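Local coordinates for iron-regulated ABC transporter siderophore-binding protein SirA (Staphylococcus aureus subsp. aureus, PDB 3MWF) that binds the ferric siderophore staphyloferrin B and probably delivers it to an ABC transporter for iron uptake, at residues Thr32-Val36 and Tyr57-Leu62; Phe224-Pro230 and Glu268-Leu273. Residue numbers count along the deposited sequence, not the author numbering.

Contact 1 of 2, residues Thr32-Val36 and Tyr57-Leu62; sequences TDVAV and YIKNDL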
ATOM      1  N   THR A  32      10.643   2.433  -1.649  1.00 11.55           N
ATOM      2  CA  THR A  32      11.760   1.997  -0.773  1.00 12.42           C
ATOM      3  C   THR A  32      11.788   0.485  -0.612  1.00 12.71           C
ATOM      4  O   THR A  32      12.857  -0.158  -0.717  1.00 13.11           O
ATOM      5  CB  THR A  32      11.641   2.666   0.584  1.00 10.90           C
ATOM      6  OG1 THR A  32      11.619   4.082   0.376  1.00 13.03           O
ATOM      7  CG2 THR A  32      12.878   2.344   1.453  1.00 14.57           C
ATOM      8  N   ASP A  33      10.608  -0.070  -0.386  1.00 12.78           N
ATOM      9  CA  ASP A  33      10.432  -1.501  -0.251  1.00 13.14           C
ATOM     10  C   ASP A  33      10.814  -2.232  -1.527  1.00 13.99           C
ATOM     11  O   ASP A  33      11.513  -3.250  -1.495  1.00 14.83           O
ATOM     12  CB  ASP A  33       8.980  -1.801   0.149  1.00 12.93           C
ATOM     13  CG  ASP A  33       8.713  -3.307   0.337  1.00 14.48           C
ATOM     14  OD1 ASP A  33       8.685  -4.056  -0.677  1.00 13.77           O
ATOM     15  OD2 ASP A  33       8.511  -3.725   1.516  1.00 17.06           O
ATOM     16  N   VAL A  34      10.357  -1.717  -2.657  1.00 13.87           N
ATOM     17  CA  VAL A  34      10.640  -2.357  -3.945  1.00 14.49           C
ATOM     18  C   VAL A  34      12.146  -2.305  -4.255  1.00 14.64           C
ATOM     19  O   VAL A  34      12.710  -3.289  -4.747  1.00 16.42           O
ATOM     20  CB  VAL A  34       9.764  -1.739  -5.057  1.00 14.80           C
ATOM     21  CG1 VAL A  34      10.263  -2.127  -6.479  1.00 15.12           C
ATOM     22  CG2 VAL A  34       8.317  -2.184  -4.880  1.00 15.60           C
ATOM     23  N   ALA A  35      12.793  -1.181  -3.933  1.00 15.51           N
ATOM     24  CA  ALA A  35      14.244  -1.066  -4.187  1.00 16.16           C
ATOM     25  C   ALA A  35      14.973  -2.174  -3.423  1.00 17.15           C
ATOM     26  O   ALA A  35      15.799  -2.919  -3.981  1.00 18.21           O
ATOM     27  CB  ALA A  35      14.742   0.298  -3.740  1.00 16.48           C
ATOM     28  N   VAL A  36      14.658  -2.295  -2.137  1.00 16.38           N
ATOM     29  CA  VAL A  36      15.250  -3.361  -1.319  1.00 17.10           C
ATOM     30  C   VAL A  36      14.962  -4.761  -1.891  1.00 18.05           C
ATOM     31  O   VAL A  36      15.863  -5.621  -1.990  1.00 18.53           O
ATOM     32  CB  VAL A  36      14.793  -3.206   0.155  1.00 16.64           C
ATOM     33  CG1 VAL A  36      15.112  -4.460   0.997  1.00 19.24           C
ATOM     34  CG2 VAL A  36      15.402  -1.946   0.797  1.00 15.84           C
ATOM     35  N   TYR A  57      10.588  -3.710   9.985  1.00 17.23           N
ATOM     36  CA  TYR A  57      10.727  -4.827   9.056  1.00 17.11           C
ATOM     37  C   TYR A  57      11.832  -4.622   8.003  1.00 17.81           C
ATOM     38  O   TYR A  57      12.408  -5.586   7.515  1.00 18.55           O
ATOM     39  CB  TYR A  57       9.371  -5.220   8.412  1.00 16.73           C
ATOM     40  CG  TYR A  57       9.071  -4.454   7.127  1.00 16.21           C
ATOM     41  CD1 TYR A  57       8.464  -3.216   7.173  1.00 14.96           C
ATOM     42  CD2 TYR A  57       9.461  -4.959   5.891  1.00 16.07           C
ATOM     43  CE1 TYR A  57       8.206  -2.481   5.984  1.00 15.49           C
ATOM     44  CE2 TYR A  57       9.222  -4.263   4.705  1.00 14.86           C
ATOM     45  CZ  TYR A  57       8.598  -3.017   4.773  1.00 15.56           C
ATOM     46  OH  TYR A  57       8.364  -2.335   3.610  1.00 14.75           O
ATOM     47  N   ILE A  58      12.168  -3.370   7.709  1.00 16.82           N
ATOM     48  CA  ILE A  58      13.133  -3.059   6.656  1.00 18.10           C
ATOM     49  C   ILE A  58      14.406  -2.309   7.087  1.00 18.12           C
ATOM     50  O   ILE A  58      15.338  -2.136   6.273  1.00 18.63           O
ATOM     51  CB  ILE A  58      12.395  -2.270   5.532  1.00 18.02           C
ATOM     52  CG1 ILE A  58      13.094  -2.419   4.179  1.00 18.51           C
ATOM     53  CG2 ILE A  58      12.121  -0.804   5.942  1.00 17.92           C
ATOM     54  CD1 ILE A  58      12.268  -1.829   3.031  1.00 21.57           C
ATOM     55  N   LYS A  59      14.469  -1.872   8.337  1.00 19.26           N
ATOM     56  CA  LYS A  59      15.512  -0.907   8.723  1.00 20.03           C
ATOM     57  C   LYS A  59      16.924  -1.504   8.590  1.00 20.64           C
ATOM     58  O   LYS A  59      17.859  -0.770   8.266  1.00 19.94           O
ATOM     59  CB  LYS A  59      15.265  -0.306  10.116  1.00 20.46           C
ATOM     60  CG  LYS A  59      15.582  -1.237  11.242  1.00 23.22           C
ATOM     61  CD  LYS A  59      15.272  -0.636  12.599  1.00 25.68           C
ATOM     62  CE  LYS A  59      15.694  -1.635  13.685  1.00 26.62           C
ATOM     63  NZ  LYS A  59      15.043  -1.306  14.970  1.00 29.14           N
ATOM     64  N   ASN A  60      17.059  -2.822   8.794  1.00 22.15           N
ATOM     65  CA  ASN A  60      18.371  -3.487   8.671  1.00 24.37           C
ATOM     66  C   ASN A  60      18.845  -3.582   7.222  1.00 24.66           C
ATOM     67  O   ASN A  60      20.027  -3.846   6.963  1.00 26.29           O
ATOM     68  CB  ASN A  60      18.385  -4.877   9.353  1.00 25.22           C
ATOM     69  CG  ASN A  60      18.268  -4.795  10.892  1.00 28.58           C
ATOM     70  OD1 ASN A  60      18.667  -3.808  11.525  1.00 35.12           O
ATOM     71  ND2 ASN A  60      17.717  -5.842  11.493  1.00 33.59           N
ATOM     72  N   ASP A  61      17.922  -3.386   6.282  1.00 23.46           N
ATOM     73  CA  ASP A  61      18.265  -3.285   4.865  1.00 24.61           C
ATOM     74  C   ASP A  61      18.478  -1.835   4.443  1.00 23.91           C
ATOM     75  O   ASP A  61      18.871  -1.577   3.297  1.00 24.49           O
ATOM     76  CB  ASP A  61      17.160  -3.894   4.003  1.00 24.22           C
ATOM     77  CG  ASP A  61      16.839  -5.289   4.391  1.00 28.50           C
ATOM     78  OD1 ASP A  61      15.711  -5.528   4.881  1.00 31.72           O
ATOM     79  OD2 ASP A  61      17.722  -6.148   4.235  1.00 31.98           O
ATOM     80  N   LEU A  62      18.221  -0.896   5.356  1.00 23.13           N
ATOM     81  CA  LEU A  62      18.391   0.532   5.093  1.00 22.50           C
ATOM     82  C   LEU A  62      19.439   1.181   5.999  1.00 22.91           C
ATOM     83  O   LEU A  62      19.386   2.382   6.258  1.00 22.60           O
ATOM     84  CB  LEU A  62      17.072   1.287   5.264  1.00 21.47           C
ATOM     85  CG  LEU A  62      15.889   0.865   4.400  1.00 21.35           C
ATOM     86  CD1 LEU A  62      14.646   1.694   4.793  1.00 17.94           C
ATOM     87  CD2 LEU A  62      16.212   1.028   2.910  1.00 19.79           C
TER
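Val36, with Asp33 and Ile58, accounts for most of the 277 Å² buried where helix 29-37 meets the loop leading toward strand 66-70. Val36 points at the loop and touches three of its residues: its CG2 lies 3.9 Å from Ile58 CD1 and 3.7 Å from Leu62 CD2, while its CG1 rests 3.7 Å from Asp61 CB. Ile58, extended in a tt rotamer, reaches the helix backbone, bringing its CD1 to 3.8 Å from Asp33 CA. Thr32 adds its methyl, CG2, 3.8 Å from Leu62 CD1, and turns its hydroxyl to Thr26. Asp33 supplies the polar edge: Tyr57 OH donates a short hydrogen bond of 2.5 Å to Asp33 OD2. The other carboxylate oxygen, OD1, accepts from the backbone N of Lys278 at the start of helix 277-290. Aliphatic packing thus holds the irregular loop against the helix, whereas the hydrogen bond sets where the Tyr57 hydroxyl sits, and the shared carboxylate ties loop and C-terminal helix to the same helical turn.

Contact 2 of 2, residues Phe224-Pro230 and Glu268-Leu273; sequences FVVKSDP and EITWNL. With SE8 (5-[(2-{[(3S)-5-{[(2S)-2-amino-2-carboxyethyl]amino}-3-carboxy-3-hydroxy-5-oxopentanoyl]amino}ethyl)amino]-2,5-dioxopentanoic acid), chain C.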
ATOM      1  N   PHE A 224     -12.156  -6.244   7.556  1.00 14.00           N
ATOM      2  CA  PHE A 224     -10.804  -6.153   8.068  1.00 14.36           C
ATOM      3  C   PHE A 224     -10.646  -4.763   8.613  1.00 14.48           C
ATOM      4  O   PHE A 224     -10.807  -3.790   7.868  1.00 15.49           O
ATOM      5  CB  PHE A 224      -9.842  -6.411   6.904  1.00 14.55           C
ATOM      6  CG  PHE A 224      -9.985  -7.787   6.323  1.00 15.12           C
ATOM      7  CD1 PHE A 224      -9.381  -8.875   6.965  1.00 17.70           C
ATOM      8  CD2 PHE A 224     -10.778  -8.023   5.188  1.00 14.26           C
ATOM      9  CE1 PHE A 224      -9.527 -10.154   6.467  1.00 16.73           C
ATOM     10  CE2 PHE A 224     -10.923  -9.308   4.658  1.00 17.06           C
ATOM     11  CZ  PHE A 224     -10.290 -10.388   5.307  1.00 17.20           C
ATOM     12  N   VAL A 225     -10.360  -4.655   9.908  1.00 13.86           N
ATOM     13  CA  VAL A 225     -10.284  -3.333  10.543  1.00 14.72           C
ATOM     14  C   VAL A 225      -8.837  -2.887  10.782  1.00 15.00           C
ATOM     15  O   VAL A 225      -8.073  -3.606  11.429  1.00 15.18           O
ATOM     16  CB  VAL A 225     -11.063  -3.333  11.877  1.00 14.05           C
ATOM     17  CG1 VAL A 225     -10.871  -2.027  12.639  1.00 16.71           C
ATOM     18  CG2 VAL A 225     -12.545  -3.559  11.620  1.00 15.83           C
ATOM     19  N   VAL A 226      -8.493  -1.691  10.306  1.00 14.23           N
ATOM     20  CA  VAL A 226      -7.136  -1.123  10.472  1.00 14.11           C
ATOM     21  C   VAL A 226      -7.234   0.179  11.242  1.00 14.42           C
ATOM     22  O   VAL A 226      -7.957   1.095  10.838  1.00 14.17           O
ATOM     23  CB  VAL A 226      -6.456  -0.841   9.106  1.00 15.11           C
ATOM     24  CG1 VAL A 226      -5.016  -0.350   9.312  1.00 14.99           C
ATOM     25  CG2 VAL A 226      -6.454  -2.054   8.200  1.00 16.08           C
ATOM     26  N   LYS A 227      -6.537   0.268  12.379  1.00 14.41           N
ATOM     27  CA  LYS A 227      -6.505   1.513  13.157  1.00 13.92           C
ATOM     28  C   LYS A 227      -5.224   2.217  12.719  1.00 14.07           C
ATOM     29  O   LYS A 227      -4.128   1.694  12.934  1.00 15.07           O
ATOM     30  CB  LYS A 227      -6.468   1.188  14.658  1.00 14.98           C
ATOM     31  CG  LYS A 227      -7.847   0.808  15.192  1.00 18.65           C
ATOM     32  CD  LYS A 227      -7.792   0.460  16.687  1.00 27.09           C
ATOM     33  CE  LYS A 227      -7.235  -0.926  16.930  1.00 30.18           C
ATOM     34  NZ  LYS A 227      -8.230  -2.000  16.552  1.00 35.56           N
ATOM     35  N   SER A 228      -5.354   3.359  12.049  1.00 12.59           N
ATOM     36  CA  SER A 228      -4.179   4.012  11.471  1.00 13.45           C
ATOM     37  C   SER A 228      -4.462   5.463  11.159  1.00 13.09           C
ATOM     38  O   SER A 228      -5.434   5.784  10.485  1.00 13.61           O
ATOM     39  CB  SER A 228      -3.738   3.278  10.191  1.00 13.17           C
ATOM     40  OG  SER A 228      -2.577   3.876   9.613  1.00 13.04           O
ATOM     41  N   ASP A 229      -3.632   6.348  11.697  1.00 12.05           N
ATOM     42  CA  ASP A 229      -3.658   7.764  11.318  1.00 12.73           C
ATOM     43  C   ASP A 229      -2.292   8.356  11.698  1.00 12.50           C
ATOM     44  O   ASP A 229      -2.128   8.937  12.804  1.00 13.26           O
ATOM     45  CB  ASP A 229      -4.824   8.519  11.995  1.00 13.07           C
ATOM     46  CG  ASP A 229      -5.047   9.914  11.427  1.00 15.78           C
ATOM     47  OD1 ASP A 229      -4.139  10.454  10.758  1.00 18.18           O
ATOM     48  OD2 ASP A 229      -6.112  10.524  11.688  1.00 14.87           O
ATOM     49  N   PRO A 230      -1.302   8.192  10.799  1.00 12.64           N
ATOM     50  CA  PRO A 230       0.093   8.436  11.192  1.00 13.12           C
ATOM     51  C   PRO A 230       0.351   9.841  11.673  1.00 14.85           C
ATOM     52  O   PRO A 230       1.146  10.043  12.611  1.00 16.60           O
ATOM     53  CB  PRO A 230       0.860   8.217   9.886  1.00 13.47           C
ATOM     54  CG  PRO A 230       0.086   7.049   9.269  1.00 14.31           C
ATOM     55  CD  PRO A 230      -1.381   7.430   9.530  1.00 12.06           C
ATOM     56  N   GLU A 268      -1.121  -2.101  10.805  1.00 13.43           N
ATOM     57  CA  GLU A 268      -1.237  -1.017   9.792  1.00 12.62           C
ATOM     58  C   GLU A 268      -0.079  -0.989   8.789  1.00 12.71           C
ATOM     59  O   GLU A 268      -0.254  -0.518   7.658  1.00 11.98           O
ATOM     60  CB  GLU A 268      -1.381   0.364  10.460  1.00 12.06           C
ATOM     61  CG  GLU A 268      -0.135   0.750  11.309  1.00 11.45           C
ATOM     62  CD  GLU A 268      -0.250   2.092  11.990  1.00 12.44           C
ATOM     63  OE1 GLU A 268      -0.916   3.028  11.510  1.00 13.97           O
ATOM     64  OE2 GLU A 268       0.360   2.226  13.061  1.00 14.96           O
ATOM     65  N   ILE A 269       1.109  -1.460   9.195  1.00 11.98           N
ATOM     66  CA  ILE A 269       2.270  -1.404   8.286  1.00 12.34           C
ATOM     67  C   ILE A 269       2.084  -2.386   7.136  1.00 12.82           C
ATOM     68  O   ILE A 269       2.213  -2.018   5.970  1.00 13.00           O
ATOM     69  CB  ILE A 269       3.588  -1.661   9.049  1.00 12.02           C
ATOM     70  CG1 ILE A 269       3.754  -0.573  10.100  1.00 14.28           C
ATOM     71  CG2 ILE A 269       4.779  -1.684   8.081  1.00 14.43           C
ATOM     72  CD1 ILE A 269       4.912  -0.877  11.091  1.00 16.18           C
ATOM     73  N   THR A 270       1.711  -3.614   7.486  1.00 12.89           N
ATOM     74  CA  THR A 270       1.393  -4.642   6.484  1.00 12.89           C
ATOM     75  C   THR A 270       0.193  -4.256   5.610  1.00 12.59           C
ATOM     76  O   THR A 270       0.217  -4.439   4.384  1.00 12.54           O
ATOM     77  CB  THR A 270       1.097  -5.955   7.193  1.00 12.78           C
ATOM     78  OG1 THR A 270       2.314  -6.388   7.798  1.00 15.28           O
ATOM     79  CG2 THR A 270       0.622  -7.060   6.206  1.00 14.02           C
ATOM     80  N   TRP A 271      -0.847  -3.751   6.268  1.00 11.81           N
ATOM     81  CA  TRP A 271      -2.131  -3.554   5.620  1.00 11.94           C
ATOM     82  C   TRP A 271      -2.248  -2.270   4.824  1.00 11.86           C
ATOM     83  O   TRP A 271      -3.156  -2.153   3.990  1.00 11.69           O
ATOM     84  CB  TRP A 271      -3.287  -3.695   6.621  1.00 12.71           C
ATOM     85  CG  TRP A 271      -3.588  -5.151   6.876  1.00 14.04           C
ATOM     86  CD1 TRP A 271      -2.879  -6.015   7.683  1.00 16.29           C
ATOM     87  CD2 TRP A 271      -4.625  -5.920   6.265  1.00 14.10           C
ATOM     88  NE1 TRP A 271      -3.435  -7.281   7.613  1.00 16.54           N
ATOM     89  CE2 TRP A 271      -4.500  -7.249   6.744  1.00 15.67           C
ATOM     90  CE3 TRP A 271      -5.650  -5.617   5.349  1.00 16.64           C
ATOM     91  CZ2 TRP A 271      -5.383  -8.274   6.353  1.00 17.77           C
ATOM     92  CZ3 TRP A 271      -6.528  -6.631   4.957  1.00 18.87           C
ATOM     93  CH2 TRP A 271      -6.392  -7.949   5.467  1.00 18.11           C
ATOM     94  N   ASN A 272      -1.360  -1.295   5.070  1.00 11.79           N
ATOM     95  CA  ASN A 272      -1.435  -0.072   4.296  1.00 11.43           C
ATOM     96  C   ASN A 272      -0.150   0.743   4.173  1.00 11.35           C
ATOM     97  O   ASN A 272       0.158   1.281   3.087  1.00 11.17           O
ATOM     98  CB  ASN A 272      -2.514   0.873   4.868  1.00 11.45           C
ATOM     99  CG  ASN A 272      -2.807   2.012   3.917  1.00 12.56           C
ATOM    100  OD1 ASN A 272      -3.078   1.783   2.730  1.00 11.60           O
ATOM    101  ND2 ASN A 272      -2.752   3.237   4.425  1.00 11.96           N
ATOM    102  N   LEU A 273       0.581   0.879   5.276  1.00 10.84           N
ATOM    103  CA  LEU A 273       1.641   1.925   5.258  1.00 10.73           C
ATOM    104  C   LEU A 273       2.863   1.582   4.438  1.00 10.86           C
ATOM    105  O   LEU A 273       3.410   2.480   3.781  1.00 12.46           O
ATOM    106  CB  LEU A 273       2.053   2.314   6.678  1.00 10.50           C
ATOM    107  CG  LEU A 273       0.945   2.876   7.564  1.00 12.39           C
ATOM    108  CD1 LEU A 273       1.478   3.185   8.987  1.00 13.54           C
ATOM    109  CD2 LEU A 273       0.168   4.095   6.999  1.00 12.51           C
TER
HETATM  110  C1  SE8 C   1      -0.956  11.663   4.251  1.00 15.32           C
HETATM  111  C2  SE8 C   1      -1.650  11.023   5.421  1.00 15.19           C
HETATM  112  C3  SE8 C   1      -0.733  10.030   6.117  1.00 12.64           C
HETATM  113  N4  SE8 C   1      -0.410   8.876   5.284  1.00 12.67           N
HETATM  114  C5  SE8 C   1      -1.103   7.756   5.343  1.00 14.42           C
HETATM  115  C6  SE8 C   1      -0.774   6.701   4.316  1.00 12.23           C
HETATM  116  C7  SE8 C   1      -1.514   6.966   3.005  1.00 13.83           C
HETATM  117  C8  SE8 C   1      -1.002   5.962   1.956  1.00 12.42           C
HETATM  118  C9  SE8 C   1      -1.798   5.949   0.653  1.00 12.89           C
HETATM  119  N10 SE8 C   1      -2.294   7.103   0.212  1.00 12.42           N
HETATM  120  C11 SE8 C   1      -3.020   7.114  -1.037  1.00 16.54           C
HETATM  121  C12 SE8 C   1      -2.335   8.009  -2.056  1.00 22.20           C
HETATM  122  N13 SE8 C   1      -3.233   8.405  -3.132  1.00 28.35           N
HETATM  123  C14 SE8 C   1      -4.112   9.448  -3.054  1.00 30.94           C
HETATM  124  C15 SE8 C   1      -3.919  10.504  -2.007  1.00 31.51           C
HETATM  125  C16 SE8 C   1      -4.510   9.861  -0.777  1.00 27.47           C
HETATM  126  C17 SE8 C   1      -3.884  10.244   0.528  1.00 23.01           C
HETATM  127  C18 SE8 C   1      -4.836  10.772   1.492  1.00 22.62           C
HETATM  128  O19 SE8 C   1      -0.080  12.537   4.481  1.00 14.72           O
HETATM  129  O20 SE8 C   1      -1.314  11.337   3.102  1.00 13.74           O
HETATM  130  N21 SE8 C   1      -2.878  10.357   4.944  1.00 13.76           N
HETATM  131  O22 SE8 C   1      -1.978   7.537   6.157  1.00 14.01           O
HETATM  132  C23 SE8 C   1      -3.014   6.865   3.220  1.00 13.21           C
HETATM  133  O24 SE8 C   1      -3.546   5.733   3.336  1.00 13.16           O
HETATM  134  O25 SE8 C   1      -3.707   7.913   3.264  1.00 12.77           O
HETATM  135  O26 SE8 C   1      -1.261   8.324   2.601  1.00 13.11           O
HETATM  136  O27 SE8 C   1      -1.942   4.893   0.046  1.00 12.69           O
HETATM  137  O28 SE8 C   1      -5.080   9.549  -3.785  1.00 37.49           O
HETATM  138  O29 SE8 C   1      -2.708  10.000   0.814  1.00 16.88           O
HETATM  139  O30 SE8 C   1      -4.569  10.668   2.684  1.00 16.43           O
HETATM  140  O31 SE8 C   1      -5.919  11.275   1.099  1.00 27.30           O
HETATM  141  O   HOH W   1      -1.155   5.349  12.815  1.00 16.88           O
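Strand 224-227 crosses helix 268-273 almost at a right angle, at 99° with 8.8 Å between axes, and, as side chains alternate along a strand, Phe224 and Val226 face the helix while Val225 points away. Val226 is the central bump: its CG1 sits 3.9 Å from Glu268 CA and its CG2 3.9 Å from Trp271 CB, filling the hollow between these two residues one turn apart. Beyond it, Phe224 CD1 comes within 3.5 Å of Trp271 CH2; the ring planes are 26° apart but slid, with centroids at 5.1 Å, so the rings barely overlap. Past the strand end, Ser228 OG donates to Glu268 OE1 (2.7 Å), and a water bridges that same oxygen to Asp229 N. Pro230 CG then lodges against Leu273 CD2 at 3.7 Å. Here the interface opens onto the siderophore: Asn272 ND2 donates to O24 of SE8 at 2.8 Å, and Pro230 and Leu273 also line the pocket. Within the sheet, strand 163-168 runs parallel beside strand 222-227, its Val165 touching Val226; Leu287 of helix 277-290 packs on both Phe224 and Trp271, and Trp271 NE1 is hydrogen-bonded to Asp286.

Both segments of contact 1 precede those of contact 2 in the sequence, and the two centres lie about 19 Å apart. The first belongs to the N-terminal lobe, beside the sheet containing strands 24-26 and 66-70; the second joins strand 222-227 of the C-terminal lobe's sheet to helix 268-273. The two lobes, with the siderophore between them, form the bilobal architecture of periplasmic binding proteins. Helix 277-290 borders both contacts, with Lys278 near its start meeting Val36 and Tyr57 of contact 1. The contacts also touch directly, Tyr57 CD1 lying 4.1 Å from Ile269 CG2. Only contact 2 supplies residues to the ligand pocket; contact 1 packs against the chain just beyond them.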